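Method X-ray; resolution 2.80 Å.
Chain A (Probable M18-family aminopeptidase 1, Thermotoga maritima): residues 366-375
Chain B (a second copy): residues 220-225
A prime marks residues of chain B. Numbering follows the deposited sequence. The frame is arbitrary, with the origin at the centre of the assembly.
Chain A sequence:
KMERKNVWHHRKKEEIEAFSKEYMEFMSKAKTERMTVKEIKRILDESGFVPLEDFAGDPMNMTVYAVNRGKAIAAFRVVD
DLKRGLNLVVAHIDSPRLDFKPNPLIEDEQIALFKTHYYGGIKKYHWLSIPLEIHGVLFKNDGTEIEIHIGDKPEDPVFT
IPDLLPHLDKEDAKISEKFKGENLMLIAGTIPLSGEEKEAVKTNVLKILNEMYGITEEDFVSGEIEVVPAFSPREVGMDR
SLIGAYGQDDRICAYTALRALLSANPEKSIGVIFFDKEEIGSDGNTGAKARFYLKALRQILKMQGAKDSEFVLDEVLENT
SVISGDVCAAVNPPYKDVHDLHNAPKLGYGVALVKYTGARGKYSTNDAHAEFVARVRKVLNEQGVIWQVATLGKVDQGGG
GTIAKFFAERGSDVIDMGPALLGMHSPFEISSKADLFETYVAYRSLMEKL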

# COMPACT_ATOMS: atom_id res chain seq x y z
N ASN A 366 -7.55 -38.22 -12.89
CA ASN A 366 -7.95 -39.23 -13.84
C ASN A 366 -9.10 -38.62 -14.64
O ASN A 366 -9.88 -37.85 -14.11
CB ASN A 366 -8.43 -40.49 -13.12
CG ASN A 366 -9.06 -41.48 -14.06
OD1 ASN A 366 -10.26 -41.77 -13.96
ND2 ASN A 366 -8.27 -42.00 -14.99
N ASP A 367 -9.19 -38.96 -15.92
CA ASP A 367 -10.25 -38.42 -16.76
C ASP A 367 -10.90 -39.53 -17.58
O ASP A 367 -10.49 -39.80 -18.71
CB ASP A 367 -9.67 -37.35 -17.68
CG ASP A 367 -10.74 -36.62 -18.46
OD1 ASP A 367 -10.40 -35.66 -19.18
OD2 ASP A 367 -11.92 -37.01 -18.35
N ALA A 368 -11.91 -40.17 -16.99
CA ALA A 368 -12.64 -41.26 -17.63
C ALA A 368 -12.84 -41.05 -19.13
O ALA A 368 -13.35 -40.02 -19.56
CB ALA A 368 -13.99 -41.43 -16.97
N HIS A 369 -12.42 -42.05 -19.91
CA HIS A 369 -12.54 -42.00 -21.36
C HIS A 369 -14.01 -42.05 -21.75
O HIS A 369 -14.82 -42.65 -21.05
CB HIS A 369 -11.82 -43.19 -21.98
CG HIS A 369 -10.38 -43.31 -21.59
ND1 HIS A 369 -9.44 -42.34 -21.89
CD2 HIS A 369 -9.71 -44.28 -20.94
CE1 HIS A 369 -8.26 -42.72 -21.45
NE2 HIS A 369 -8.39 -43.90 -20.87
N ALA A 370 -14.36 -41.42 -22.86
CA ALA A 370 -15.74 -41.41 -23.30
C ALA A 370 -16.31 -42.83 -23.40
O ALA A 370 -17.44 -43.09 -22.97
CB ALA A 370 -15.85 -40.72 -24.64
N GLU A 371 -15.52 -43.75 -23.94
CA GLU A 371 -15.97 -45.13 -24.10
C GLU A 371 -16.43 -45.73 -22.77
O GLU A 371 -17.47 -46.38 -22.71
CB GLU A 371 -14.86 -46.01 -24.69
CG GLU A 371 -13.52 -45.31 -24.89
CD GLU A 371 -13.53 -44.34 -26.06
OE1 GLU A 371 -13.65 -44.79 -27.22
OE2 GLU A 371 -13.42 -43.12 -25.80
N PHE A 372 -15.67 -45.50 -21.71
CA PHE A 372 -16.03 -46.03 -20.40
C PHE A 372 -17.26 -45.33 -19.84
O PHE A 372 -18.14 -45.97 -19.25
CB PHE A 372 -14.87 -45.90 -19.42
CG PHE A 372 -15.06 -46.68 -18.16
CD1 PHE A 372 -14.73 -46.13 -16.93
CD2 PHE A 372 -15.59 -47.97 -18.21
CE1 PHE A 372 -14.92 -46.86 -15.75
CE2 PHE A 372 -15.78 -48.71 -17.04
CZ PHE A 372 -15.45 -48.15 -15.81
N VAL A 373 -17.34 -44.01 -20.01
CA VAL A 373 -18.51 -43.29 -19.51
C VAL A 373 -19.73 -43.83 -20.27
O VAL A 373 -20.84 -43.89 -19.73
CB VAL A 373 -18.37 -41.77 -19.75
CG1 VAL A 373 -19.58 -41.04 -19.19
CG2 VAL A 373 -17.09 -41.26 -19.11
N ALA A 374 -19.51 -44.23 -21.52
CA ALA A 374 -20.58 -44.78 -22.34
C ALA A 374 -21.07 -46.07 -21.69
O ALA A 374 -22.27 -46.24 -21.46
CB ALA A 374 -20.06 -45.05 -23.74
N ARG A 375 -20.15 -46.97 -21.41
CA ARG A 375 -20.49 -48.24 -20.79
C ARG A 375 -21.22 -48.06 -19.46
O ARG A 375 -22.16 -48.78 -19.15
CB ARG A 375 -19.23 -49.08 -20.59
CG ARG A 375 -18.58 -49.53 -21.89
CD ARG A 375 -17.28 -50.25 -21.63
NE ARG A 375 -17.46 -51.38 -20.73
CZ ARG A 375 -16.47 -52.02 -20.11
NH1 ARG A 375 -15.22 -51.62 -20.29
NH2 ARG A 375 -16.74 -53.04 -19.30
N PHE B 220 -23.69 -35.98 -24.75
CA PHE B 220 -22.44 -35.24 -24.57
C PHE B 220 -21.70 -35.78 -23.36
O PHE B 220 -20.47 -35.77 -23.33
CB PHE B 220 -22.69 -33.75 -24.38
CG PHE B 220 -23.00 -33.02 -25.65
CD1 PHE B 220 -24.26 -32.47 -25.86
CD2 PHE B 220 -22.04 -32.89 -26.65
CE1 PHE B 220 -24.55 -31.80 -27.05
CE2 PHE B 220 -22.32 -32.22 -27.84
CZ PHE B 220 -23.58 -31.67 -28.04
N VAL B 221 -22.45 -36.26 -22.37
CA VAL B 221 -21.86 -36.80 -21.16
C VAL B 221 -20.90 -37.91 -21.56
O VAL B 221 -19.69 -37.80 -21.36
CB VAL B 221 -22.93 -37.40 -20.23
CG1 VAL B 221 -22.27 -37.89 -18.95
CG2 VAL B 221 -23.99 -36.36 -19.92
N SER B 222 -21.46 -38.98 -22.12
CA SER B 222 -20.68 -40.12 -22.58
C SER B 222 -20.01 -39.71 -23.88
O SER B 222 -20.21 -40.34 -24.92
CB SER B 222 -21.59 -41.32 -22.81
OG SER B 222 -22.65 -40.99 -23.70
N GLY B 223 -19.22 -38.64 -23.81
CA GLY B 223 -18.54 -38.17 -25.00
C GLY B 223 -17.33 -37.31 -24.68
O GLY B 223 -17.19 -36.81 -23.56
N GLU B 224 -16.47 -37.14 -25.67
CA GLU B 224 -15.26 -36.34 -25.51
C GLU B 224 -15.03 -35.44 -26.71
O GLU B 224 -14.61 -35.90 -27.77
CB GLU B 224 -14.05 -37.24 -25.28
CG GLU B 224 -13.73 -37.43 -23.81
CD GLU B 224 -12.68 -38.49 -23.53
OE1 GLU B 224 -12.12 -38.46 -22.41
OE2 GLU B 224 -12.43 -39.35 -24.40
N ILE B 225 -15.32 -34.15 -26.54
CA ILE B 225 -15.12 -33.18 -27.61
C ILE B 225 -13.93 -32.30 -27.27
O ILE B 225 -13.75 -31.89 -26.13
CB ILE B 225 -16.35 -32.27 -27.81
CG1 ILE B 225 -17.61 -33.12 -27.99
CG2 ILE B 225 -16.15 -31.39 -29.02
CD1 ILE B 225 -17.57 -33.99 -29.22

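The one hydrogen bond across this contact is made by an acidic side chain that reaches into acidic company. Glu224′ extends to the start of the chain A helix, where its OE2 accepts a weak hydrogen bond from the backbone N of Ala370, 3.2 Å away and nearly straight at 163°. Yet the same carboxylate has Asp367 OD2 at 4.3 Å from its OE1 and Glu371 OE2 at 4.1 Å from its OE2, and Ala368 O, another acceptor, lies 3.5 Å from OE1 without bonding to it. Hydrogen bonds elsewhere in the structure engage both oxygens of Glu224′, as well as Asp367 OD2 and Glu371 OE2, so none of these acidic groups depends on this contact alone.

The location makes chemical sense. His369 occupies the N-cap position, and the helix begins at Ala370, whose N–H has no earlier turn of helix to supply a carbonyl partner. A carboxylate can fill that role and also sits well near the positive end of the helix dipole. Further along, the helix serves itself: Val373 N bonds to His369 O at 3.0 Å and Ala374 N to Ala370 O at 2.8 Å.

Small residues line the place where the backbones come close. Helix 370-375 and strand 223-225 run roughly antiparallel, at 151°, with their axes 7.7 Å apart at closest approach. The CA atoms of Ala370 and Gly223′ are 4.6 Å apart, and those of Ala374 and Ser222′ 4.7 Å, so residues one helical turn apart on chain A face neighbours on chain B. Ala370 points its methyl toward the partner, placing CB 3.7 Å from Gly223′ C. Gly223′ has no side chain; a CB there would point away from chain A and be crowded by Phe220′ O at 3.2 Å, so the tight spot lies within its own chain.

Beyond the carboxylate the contact turns largely apolar. Val373, with chi1 in t, directs its side chain toward chain B, and its CG1 packs 3.7 Å from Ser222′ CA and 4.1 Å from Val221′ CG1. Ala374 adds a close backbone approach, its CA 3.6 Å from Ser222′ CB. Ser222′ thus meets the helix through carbon, while its OG is hydrogen-bonded to a residue adjoining one of the stretches.

The rules are compact: small residues where the backbones converge, a valine to fill the space beside them, and one long acidic side chain for the helix start. Together the two stretches bury 317 Å², with Glu224′ contributing the largest share.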